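Local coordinates for protein vibralactone Cyclase (PDB 6KD0) that catalyses, as an alpha/beta-hydrolase-fold enzyme, the cyclization that forms the fused bicyclic beta-lactone of vibralactone, at residues A[20-25]-A[233-238]; A[311-316]-A[324-329]. All coordinates share one frame; numbering follows the deposited sequence.

Interaction 1 (A[20-25]-A[233-238]); sequences PVWAAF and DAPLLS
Trp-22, on the short helix 18-24, lays one face of its indole against Pro-235 and reaches with its far corner to Leu-236. CG stands anti to the backbone N (chi1 -177°), which carries the ring off the helix toward the 233-238 loop. Beyond CB and CG the contact builds up atom by atom. CD2 only grazes Pro-235 CB at 4.0 Å, while CE2 comes within 3.6 Å of it, and NE1 stays 3.9 Å from Pro-235 CG. At the outer rim CZ2 makes the shortest approach, 3.5 Å to Pro-235 CB. CZ3, on the other flank, meets Leu-236 CD2 at 3.6 Å, and CH2 touches both residues. Pro-235 CB sits 3.6 Å from the centroid of the six-membered ring and 16° off its normal, a CH-pi contact over the face. Phe-25, three residues further on, adds a looser touch: its CE2 is 4.3 Å from Leu-236 CD2. Pro-235 and Leu-236 are the central residues of a type II beta turn from Ala-234 to Leu-237, so both apolar partners project from one bend. The contact sets the N-terminal helix against the loop before helix 239-249 of the alpha/beta-hydrolase fold, near the probable Ser-His-Asp triad. Were Trp-22 cut back to an alanine, Pro-235 CB would lose its CH-pi partner and a gap would probably open beside Leu-236 CD2. No hydrogen bond links the segments, consistent with apolar packing by shape.

Interaction 2 (A[311-316]-A[324-329]); sequences HAFHML and QKFQEE
Phe-326 and His-314 pack most closely here, CD1 of the phenylalanine standing over the centre of one imidazole face, 3.5 Å from His-314 CG. The two planes are inclined by 31°, and CE1 of Phe-326 also lies 3.5 Å from His-314 CE1. Met-315 CG covers the opposite face, so the imidazole is flanked on both sides. With chi1 at 85°, His-314 CG sits between the backbone N and the carbonyl carbon, and the CB bond points toward helix 321-338. Phe-313 joins from the neighbouring position: its edge is directed at the face of Phe-326 in an offset edge-to-face pair, the planes at 85°, with CE1 of Phe-313 3.8 Å from CD2 of Phe-326. These three rings form an aromatic cluster between the short helix 313-316 and the C-terminal helix of an alpha/beta-hydrolase fold. One residue, the N-cap Ala-312, separates the short helix from His-311, which is hydrogen-bonded through ND1 to Asp-281 and through NE2 to Ser-177, has the geometry of a triad histidine and is probably catalytic. Cys-278 of strand 273-278 touches both phenylalanines. On the polar side the fit is slacker, and Gln-327 makes no direct hydrogen bond to the imidazole. Its chain bends at chi2, and OE1 stays 3.6 Å from His-314 CD2, near the ring plane, with amide and imidazole nearly coplanar. One water fills the bridging role, lying in the plane of the imidazole at its edge, 2.9 Å from His-314 NE2, and donating to Gln-327 OE1 at 2.7 Å.

In the fold
From the N terminus, helix 18-24 comes first, and interaction 1 joins it to the loop before helix 239-249, closing a span of 207 residues that includes most of the central sheet. Only after that loop does the chain run through strands 273-278 and 301-307 to reach interaction 2, a short local closure between helices 313-316 and 321-338. The two therefore stand in series, neither nested nor crossed, with centres about 14 Å apart. They nevertheless meet in space: Leu-316 CD2 lies 3.6 Å from Leu-236 CD2, and Leu-237 packs on His-311. The N-terminal helix is thus linked through the 233-238 turn to the segment carrying the probable catalytic histidine.

Interaction 1 (A[20-25]-A[233-238])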
loop_
_atom_site.group_PDB
_atom_site.type_symbol
_atom_site.label_atom_id
_atom_site.label_comp_id
_atom_site.label_asym_id
_atom_site.label_seq_id
_atom_site.Cartn_x
_atom_site.Cartn_y
_atom_site.Cartn_z
ATOM N N PRO A 20 -20.072 -14.740 8.457
ATOM C CA PRO A 20 -21.106 -15.101 7.466
ATOM C C PRO A 20 -20.735 -14.711 6.045
ATOM O O PRO A 20 -20.985 -15.477 5.094
ATOM C CB PRO A 20 -22.364 -14.359 7.952
ATOM C CG PRO A 20 -21.940 -13.412 8.997
ATOM C CD PRO A 20 -20.544 -13.738 9.430
ATOM N N VAL A 21 -20.117 -13.537 5.881
ATOM C CA VAL A 21 -19.675 -13.098 4.558
ATOM C C VAL A 21 -18.663 -14.077 3.989
ATOM O O VAL A 21 -18.704 -14.425 2.802
ATOM C CB VAL A 21 -19.086 -11.678 4.628
ATOM C CG1 VAL A 21 -18.444 -11.310 3.305
ATOM C CG2 VAL A 21 -20.171 -10.683 4.998
ATOM N N TRP A 22 -17.722 -14.517 4.825
ATOM C CA TRP A 22 -16.732 -15.498 4.379
ATOM C C TRP A 22 -17.397 -16.817 4.014
ATOM O O TRP A 22 -17.005 -17.470 3.037
ATOM C CB TRP A 22 -15.678 -15.706 5.472
ATOM C CG TRP A 22 -14.583 -16.652 5.060
ATOM C CD1 TRP A 22 -14.260 -17.845 5.646
ATOM C CD2 TRP A 22 -13.690 -16.492 3.956
ATOM N NE1 TRP A 22 -13.210 -18.430 4.980
ATOM C CE2 TRP A 22 -12.844 -17.622 3.935
ATOM C CE3 TRP A 22 -13.515 -15.500 2.985
ATOM C CZ2 TRP A 22 -11.841 -17.781 2.995
ATOM C CZ3 TRP A 22 -12.510 -15.669 2.043
ATOM C CH2 TRP A 22 -11.691 -16.801 2.054
ATOM N N ALA A 23 -18.410 -17.222 4.787
ATOM C CA ALA A 23 -19.107 -18.469 4.495
ATOM C C ALA A 23 -19.760 -18.435 3.119
ATOM O O ALA A 23 -19.892 -19.481 2.472
ATOM C CB ALA A 23 -20.140 -18.764 5.585
ATOM N N ALA A 24 -20.165 -17.257 2.640
ATOM C CA ALA A 24 -20.759 -17.210 1.300
ATOM C C ALA A 24 -19.764 -16.934 0.168
ATOM O O ALA A 24 -20.163 -16.976 -1.005
ATOM C CB ALA A 24 -21.867 -16.161 1.236
ATOM N N PHE A 25 -18.501 -16.659 0.466
ATOM C CA PHE A 25 -17.525 -16.343 -0.582
ATOM C C PHE A 25 -17.252 -17.572 -1.438
ATOM O O PHE A 25 -16.944 -18.635 -0.890
ATOM C CB PHE A 25 -16.232 -15.845 0.056
ATOM C CG PHE A 25 -15.156 -15.462 -0.934
ATOM C CD1 PHE A 25 -15.349 -14.424 -1.831
ATOM C CD2 PHE A 25 -13.937 -16.125 -0.939
ATOM C CE1 PHE A 25 -14.345 -14.059 -2.726
ATOM C CE2 PHE A 25 -12.928 -15.768 -1.830
ATOM C CZ PHE A 25 -13.136 -14.731 -2.722
ATOM N N ASP A 233 -3.147 -20.463 7.872
ATOM C CA ASP A 233 -4.240 -20.833 6.975
ATOM C C ASP A 233 -5.335 -19.770 6.935
ATOM O O ASP A 233 -6.502 -20.090 6.699
ATOM C CB ASP A 233 -4.835 -22.185 7.361
ATOM C CG ASP A 233 -3.828 -23.318 7.265
ATOM O OD1 ASP A 233 -3.150 -23.412 6.226
ATOM O OD2 ASP A 233 -3.725 -24.113 8.231
ATOM N N ALA A 234 -4.975 -18.501 7.129
ATOM C CA ALA A 234 -5.986 -17.460 7.228
ATOM C C ALA A 234 -6.672 -17.255 5.877
ATOM O O ALA A 234 -6.073 -17.486 4.823
ATOM C CB ALA A 234 -5.372 -16.147 7.699
ATOM N N PRO A 235 -7.932 -16.823 5.882
ATOM C CA PRO A 235 -8.584 -16.459 4.625
ATOM C C PRO A 235 -7.746 -15.462 3.835
ATOM O O PRO A 235 -7.098 -14.574 4.401
ATOM C CB PRO A 235 -9.906 -15.833 5.086
ATOM C CG PRO A 235 -10.152 -16.409 6.437
ATOM C CD PRO A 235 -8.794 -16.554 7.047
ATOM N N LEU A 236 -7.755 -15.635 2.511
ATOM C CA LEU A 236 -7.245 -14.694 1.514
ATOM C C LEU A 236 -5.719 -14.613 1.472
ATOM O O LEU A 236 -5.176 -14.106 0.498
ATOM C CB LEU A 236 -7.822 -13.275 1.723
ATOM C CG LEU A 236 -9.345 -13.106 1.748
ATOM C CD1 LEU A 236 -9.692 -11.641 1.903
ATOM C CD2 LEU A 236 -9.996 -13.680 0.485
ATOM N N LEU A 237 -5.010 -15.087 2.500
ATOM C CA LEU A 237 -3.551 -15.128 2.436
ATOM C C LEU A 237 -3.004 -16.158 3.413
ATOM O O LEU A 237 -3.082 -15.970 4.631
ATOM C CB LEU A 237 -2.936 -13.754 2.733
ATOM C CG LEU A 237 -1.403 -13.734 2.654
ATOM C CD1 LEU A 237 -0.918 -14.033 1.223
ATOM C CD2 LEU A 237 -0.841 -12.383 3.148
ATOM N N SER A 238 -2.451 -17.242 2.889
ATOM C CA SER A 238 -1.846 -18.286 3.696
ATOM C C SER A 238 -0.338 -18.066 3.757
ATOM O O SER A 238 0.227 -17.320 2.954
ATOM C CB SER A 238 -2.177 -19.657 3.108
ATOM O OG SER A 238 -1.580 -19.808 1.828
#

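Interaction 2 (A[311-316]-A[324-329])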
loop_
_atom_site.group_PDB
_atom_site.type_symbol
_atom_site.label_atom_id
_atom_site.label_comp_id
_atom_site.label_asym_id
_atom_site.label_seq_id
_atom_site.Cartn_x
_atom_site.Cartn_y
_atom_site.Cartn_z
ATOM N N HIS A 311 -6.228 -10.283 5.491
ATOM C CA HIS A 311 -5.475 -9.457 4.552
ATOM C C HIS A 311 -6.332 -9.018 3.371
ATOM O O HIS A 311 -6.869 -9.851 2.632
ATOM C CB HIS A 311 -4.282 -10.277 4.069
ATOM C CG HIS A 311 -3.219 -9.491 3.368
ATOM N ND1 HIS A 311 -2.148 -8.934 4.033
ATOM C CD2 HIS A 311 -3.022 -9.238 2.054
ATOM C CE1 HIS A 311 -1.341 -8.359 3.159
ATOM N NE2 HIS A 311 -1.851 -8.527 1.952
ATOM N N ALA A 312 -6.468 -7.704 3.203
ATOM C CA ALA A 312 -7.155 -7.107 2.059
ATOM C C ALA A 312 -8.640 -7.426 2.019
ATOM O O ALA A 312 -9.231 -7.447 0.929
ATOM C CB ALA A 312 -6.533 -7.544 0.730
ATOM N N PHE A 313 -9.252 -7.700 3.180
ATOM C CA PHE A 313 -10.683 -7.992 3.205
ATOM C C PHE A 313 -11.503 -6.823 2.681
ATOM O O PHE A 313 -12.605 -7.032 2.167
ATOM C CB PHE A 313 -11.135 -8.340 4.619
ATOM C CG PHE A 313 -11.469 -7.130 5.443
ATOM C CD1 PHE A 313 -10.464 -6.392 6.050
ATOM C CD2 PHE A 313 -12.785 -6.714 5.584
ATOM C CE1 PHE A 313 -10.773 -5.261 6.801
ATOM C CE2 PHE A 313 -13.093 -5.587 6.322
ATOM C CZ PHE A 313 -12.087 -4.862 6.929
ATOM N N HIS A 314 -10.995 -5.584 2.804
ATOM C CA HIS A 314 -11.765 -4.437 2.337
ATOM C C HIS A 314 -11.763 -4.297 0.823
ATOM O O HIS A 314 -12.630 -3.607 0.287
ATOM C CB HIS A 314 -11.282 -3.143 3.016
ATOM C CG HIS A 314 -10.111 -2.478 2.360
ATOM N ND1 HIS A 314 -8.839 -3.010 2.380
ATOM C CD2 HIS A 314 -10.009 -1.290 1.720
ATOM C CE1 HIS A 314 -8.013 -2.192 1.756
ATOM N NE2 HIS A 314 -8.697 -1.141 1.344
ATOM N N MET A 315 -10.831 -4.937 0.117
ATOM C CA MET A 315 -10.822 -4.918 -1.343
ATOM C C MET A 315 -11.709 -5.995 -1.928
ATOM O O MET A 315 -12.233 -5.839 -3.037
ATOM C CB MET A 315 -9.404 -5.119 -1.881
ATOM C CG MET A 315 -8.418 -4.037 -1.467
ATOM S SD MET A 315 -8.837 -2.399 -2.090
ATOM C CE MET A 315 -8.519 -2.633 -3.841
ATOM N N LEU A 316 -11.882 -7.085 -1.205
ATOM C CA LEU A 316 -12.716 -8.173 -1.675
ATOM C C LEU A 316 -14.137 -8.113 -1.139
ATOM O O LEU A 316 -15.028 -8.724 -1.735
ATOM C CB LEU A 316 -12.081 -9.512 -1.300
ATOM C CG LEU A 316 -11.072 -10.009 -2.340
ATOM C CD1 LEU A 316 -9.728 -9.232 -2.276
ATOM C CD2 LEU A 316 -10.857 -11.489 -2.201
ATOM N N GLN A 324 -16.083 -0.656 4.621
ATOM C CA GLN A 324 -16.261 0.764 4.367
ATOM C C GLN A 324 -15.580 1.581 5.450
ATOM O O GLN A 324 -14.988 2.630 5.167
ATOM C CB GLN A 324 -17.751 1.094 4.275
ATOM C CG GLN A 324 -18.334 0.674 2.939
ATOM C CD GLN A 324 -19.834 0.497 2.987
ATOM O OE1 GLN A 324 -20.350 -0.622 2.961
ATOM N NE2 GLN A 324 -20.540 1.600 3.068
ATOM N N LYS A 325 -15.612 1.096 6.692
ATOM C CA LYS A 325 -14.950 1.840 7.760
ATOM C C LYS A 325 -13.441 1.824 7.560
ATOM O O LYS A 325 -12.764 2.833 7.795
ATOM C CB LYS A 325 -15.332 1.265 9.122
ATOM C CG LYS A 325 -14.851 2.113 10.282
ATOM C CD LYS A 325 -15.443 1.652 11.609
ATOM C CE LYS A 325 -14.782 2.355 12.800
ATOM N NZ LYS A 325 -14.070 1.379 13.684
ATOM N N PHE A 326 -12.907 0.683 7.123
ATOM C CA PHE A 326 -11.488 0.596 6.784
ATOM C C PHE A 326 -11.104 1.635 5.729
ATOM O O PHE A 326 -10.085 2.328 5.857
ATOM C CB PHE A 326 -11.159 -0.827 6.307
ATOM C CG PHE A 326 -9.669 -1.119 6.204
ATOM C CD1 PHE A 326 -8.923 -0.671 5.119
ATOM C CD2 PHE A 326 -9.027 -1.853 7.190
ATOM C CE1 PHE A 326 -7.540 -0.943 5.029
ATOM C CE2 PHE A 326 -7.659 -2.135 7.108
ATOM C CZ PHE A 326 -6.924 -1.679 6.028
ATOM N N GLN A 327 -11.911 1.771 4.677
ATOM C CA GLN A 327 -11.567 2.777 3.667
ATOM C C GLN A 327 -11.711 4.194 4.221
ATOM O O GLN A 327 -10.880 5.071 3.927
ATOM C CB GLN A 327 -12.398 2.611 2.399
ATOM C CG GLN A 327 -11.955 3.553 1.275
ATOM C CD GLN A 327 -10.530 3.284 0.781
ATOM O OE1 GLN A 327 -9.942 2.234 1.059
ATOM N NE2 GLN A 327 -9.984 4.225 0.030
ATOM N N GLU A 328 -12.738 4.429 5.048
ATOM C CA GLU A 328 -12.920 5.743 5.664
ATOM C C GLU A 328 -11.742 6.100 6.560
ATOM O O GLU A 328 -11.285 7.247 6.569
ATOM C CB GLU A 328 -14.220 5.780 6.469
ATOM C CG GLU A 328 -15.489 5.767 5.624
ATOM C CD GLU A 328 -16.736 5.460 6.458
ATOM O OE1 GLU A 328 -16.642 5.516 7.707
ATOM O OE2 GLU A 328 -17.801 5.160 5.868
ATOM N N GLU A 329 -11.236 5.129 7.319
ATOM C CA GLU A 329 -10.088 5.381 8.182
ATOM C C GLU A 329 -8.794 5.523 7.382
ATOM O O GLU A 329 -7.890 6.257 7.804
ATOM C CB GLU A 329 -9.962 4.276 9.224
ATOM C CG GLU A 329 -8.804 4.509 10.199
ATOM C CD GLU A 329 -9.028 3.853 11.550
ATOM O OE1 GLU A 329 -8.343 4.250 12.525
ATOM O OE2 GLU A 329 -9.880 2.933 11.630
HETATM O O HOH W 1 -7.550 1.240 0.162
#